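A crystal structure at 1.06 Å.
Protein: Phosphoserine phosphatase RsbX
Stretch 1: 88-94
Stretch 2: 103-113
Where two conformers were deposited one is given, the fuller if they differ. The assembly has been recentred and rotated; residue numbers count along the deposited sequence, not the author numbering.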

# COMPACT_ATOMS: atom_id res chain seq x y z
N ALA A 88 -5.28 11.54 6.29
CA ALA A 88 -4.26 10.55 5.96
C ALA A 88 -3.98 10.55 4.48
O ALA A 88 -4.92 10.83 3.68
N THR A 89 -2.81 10.19 4.07
CA THR A 89 -2.55 9.77 2.72
C THR A 89 -2.80 8.26 2.64
O THR A 89 -2.58 7.54 3.63
N ALA A 90 -3.29 7.74 1.50
CA ALA A 90 -3.66 6.34 1.47
C ALA A 90 -3.74 5.83 0.04
O ALA A 90 -4.04 6.58 -0.89
N SER A 91 -3.54 4.53 -0.09
CA SER A 91 -3.62 3.80 -1.33
C SER A 91 -4.32 2.52 -1.10
O SER A 91 -4.09 1.81 -0.10
N ILE A 92 -5.24 2.15 -2.02
CA ILE A 92 -6.06 0.96 -1.92
C ILE A 92 -5.96 0.18 -3.24
O ILE A 92 -6.13 0.74 -4.32
N LEU A 93 -5.65 -1.11 -3.13
CA LEU A 93 -5.43 -2.02 -4.25
C LEU A 93 -6.33 -3.23 -4.09
O LEU A 93 -6.33 -3.87 -3.03
N LYS A 94 -7.04 -3.61 -5.14
CA LYS A 94 -7.77 -4.87 -5.22
C LYS A 94 -7.27 -5.65 -6.42
O LYS A 94 -6.95 -5.07 -7.46
N THR A 103 -7.29 -3.17 -9.59
CA THR A 103 -7.90 -1.87 -9.56
C THR A 103 -7.19 -1.10 -8.38
O THR A 103 -6.88 -1.68 -7.34
N TYR A 104 -6.96 0.18 -8.58
CA TYR A 104 -6.15 0.97 -7.68
C TYR A 104 -6.66 2.37 -7.58
O TYR A 104 -6.95 3.02 -8.61
N CYS A 105 -6.73 2.91 -6.36
CA CYS A 105 -7.12 4.28 -6.15
C CYS A 105 -6.32 4.80 -4.97
O CYS A 105 -6.17 4.11 -3.96
N SER A 106 -5.86 6.05 -5.06
CA SER A 106 -4.96 6.65 -4.08
C SER A 106 -5.17 8.13 -4.01
O SER A 106 -5.49 8.79 -5.02
N VAL A 107 -4.92 8.70 -2.82
CA VAL A 107 -4.73 10.15 -2.66
C VAL A 107 -3.53 10.35 -1.74
O VAL A 107 -3.52 9.80 -0.64
N GLY A 108 -2.57 11.14 -2.19
CA GLY A 108 -1.43 11.44 -1.38
C GLY A 108 -0.18 10.75 -1.81
O GLY A 108 0.03 10.44 -2.98
N ASN A 109 0.75 10.57 -0.85
CA ASN A 109 2.13 10.22 -1.13
C ASN A 109 2.48 8.79 -0.79
O ASN A 109 3.68 8.46 -0.76
N VAL A 110 1.51 7.92 -0.63
CA VAL A 110 1.77 6.51 -0.55
C VAL A 110 1.87 5.97 -1.95
O VAL A 110 0.98 6.20 -2.80
N ARG A 111 2.99 5.37 -2.30
CA ARG A 111 3.33 5.03 -3.67
C ARG A 111 3.07 3.57 -3.99
O ARG A 111 3.17 2.71 -3.12
N PHE A 112 2.75 3.30 -5.23
CA PHE A 112 2.51 1.98 -5.75
C PHE A 112 3.28 1.82 -7.04
O PHE A 112 3.22 2.68 -7.94
N ILE A 113 4.04 0.72 -7.14
CA ILE A 113 4.79 0.38 -8.33
C ILE A 113 4.55 -1.08 -8.64
O ILE A 113 4.78 -1.92 -7.75

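How does the backbone frame the side chains? Strands 88-94 and 103-107 run antiparallel, and three pairs, Ala 90 with Val 107, Ile 92 with Cys 105 and Lys 94 with Thr 103, satisfy each other's amides in both directions. Ala 90 N donates to Val 107 O at 3.0 Å and Val 107 N returns a bond to Ala 90 O at 3.0 Å; Ile 92 N to Cys 105 O (2.9 Å) and Cys 105 N to Ile 92 O (3.0 Å) repeat the motif, as do Lys 94 N to Thr 103 O and Thr 103 N to Lys 94 O, both 2.9 Å. The side chains of these pairs share one face of the sheet, while Ser 91, Leu 93, Tyr 104 and Ser 106 occupy the other.

What satisfies the hydroxyls on that second face? Ser 91, in rotamer m, places OG at the centre of a small polar cluster. Ser 91 OG lies 2.8 Å from Ser 106 OG, whose side chain is t in the conformer given, and this hydrogen bond could run either way. Ser 91 OG is also 2.9 Å from Tyr 104 OH and 3.0 Å from Val 110 O, the latter at best a weak bond; its single proton cannot serve every acceptor, and which one receives it remains open. Tyr 104, in rotamer t, brings the end of its side chain nearer the first stretch, so that OH joins this cluster.

How does the turn after strand 103-107 close over Thr 89? Thr 89 points toward it in rotamer p and donates from OG1 to Asn 109 OD1 at 3.0 Å. Although CA-to-CB of Asn 109 points away, chi1 p brings its amide back; ND2 is satisfied elsewhere in the structure. Thr 89 CG2 rests 3.7 Å from Gly 108 CA, where a CB would collide with that methyl. Val 110, t, points toward the first stretch, its CG2 3.6 Å from Thr 89 OG1.

Where do apolar contacts and water contribute? Leu 93, with chi1 t and chi2 p, sets CB 4.3 Å from Tyr 104 CD1, at the ring edge, and extends CD1 to 3.8 Å from Phe 112 CZ; Phe 112, also t, points toward the first stretch. On the other face, Thr 103 adopts p, with OG1 3.5 Å from Lys 94 CB. A water bridges this end of the pairing, its O 3.0 Å from Thr 103 OG1 and donating a weak bond to Lys 94 O at 3.2 Å. The end of the Lys 94 side chain leads away, and NZ finds its partner elsewhere in the structure.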

# COMPACT_ATOMS: atom_id res chain seq x y z
CB ALA A 88 -4.70 9.13 6.37
CB THR A 89 -1.17 10.21 2.23
OG1 THR A 89 -0.19 9.55 3.08
CG2 THR A 89 -1.00 11.69 2.27
CB ALA A 90 -5.05 6.13 2.11
CB SER A 91 -2.25 3.50 -1.86
OG SER A 91 -1.58 4.76 -2.12
CB ILE A 92 -7.53 1.28 -1.66
CG1 ILE A 92 -7.64 2.12 -0.36
CG2 ILE A 92 -8.35 -0.00 -1.42
CD1 ILE A 92 -9.10 2.54 -0.02
CB LEU A 93 -3.99 -2.46 -4.26
CG LEU A 93 -3.56 -3.49 -5.30
CD1 LEU A 93 -3.71 -2.96 -6.73
CD2 LEU A 93 -2.15 -3.98 -5.07
CB LYS A 94 -9.28 -4.64 -5.31
CG LYS A 94 -9.94 -4.25 -3.97
CD LYS A 94 -11.40 -3.81 -4.10
CE LYS A 94 -12.31 -4.90 -4.66
NZ LYS A 94 -12.66 -5.93 -3.71
CB THR A 103 -9.36 -1.92 -9.34
OG1 THR A 103 -9.72 -2.76 -8.24
CG2 THR A 103 -10.13 -2.35 -10.60
CB TYR A 104 -4.68 1.00 -8.21
CG TYR A 104 -3.73 1.79 -7.37
CD1 TYR A 104 -3.33 1.31 -6.11
CD2 TYR A 104 -3.29 3.05 -7.77
CE1 TYR A 104 -2.44 2.05 -5.33
CE2 TYR A 104 -2.42 3.80 -6.96
CZ TYR A 104 -2.01 3.27 -5.74
OH TYR A 104 -1.16 3.96 -4.91
CB CYS A 105 -8.59 4.42 -5.92
SG CYS A 105 -9.25 6.08 -5.87
CB SER A 106 -3.55 6.32 -4.55
OG SER A 106 -2.56 6.89 -3.73
CB VAL A 107 -5.96 10.85 -2.09
CG1 VAL A 107 -5.69 12.33 -1.86
CG2 VAL A 107 -7.19 10.66 -3.04
CB ASN A 109 3.07 11.22 -0.45
CG ASN A 109 3.11 11.03 1.04
OD1 ASN A 109 2.25 10.35 1.62
ND2 ASN A 109 4.11 11.65 1.66
CB VAL A 110 0.60 5.77 0.26
CG1 VAL A 110 0.87 4.28 0.33
CG2 VAL A 110 0.46 6.37 1.64
CB ARG A 111 4.78 5.34 -3.93
CG ARG A 111 5.24 6.82 -3.64
CD ARG A 111 4.40 7.82 -4.30
NE ARG A 111 4.48 7.78 -5.74
CZ ARG A 111 5.42 8.36 -6.50
NH1 ARG A 111 6.31 9.18 -5.92
NH2 ARG A 111 5.40 8.19 -7.82
CB PHE A 112 1.00 1.78 -6.04
CG PHE A 112 0.61 0.52 -6.73
CD1 PHE A 112 1.05 -0.74 -6.34
CD2 PHE A 112 -0.35 0.55 -7.75
CE1 PHE A 112 0.57 -1.88 -6.96
CE2 PHE A 112 -0.82 -0.57 -8.37
CZ PHE A 112 -0.36 -1.82 -7.99
CB ILE A 113 6.37 0.64 -8.11
CG1 ILE A 113 6.65 2.08 -7.65
CG2 ILE A 113 7.05 0.29 -9.43
CD1 ILE A 113 6.65 2.30 -6.18
O HOH W 1 -9.66 -5.62 -9.15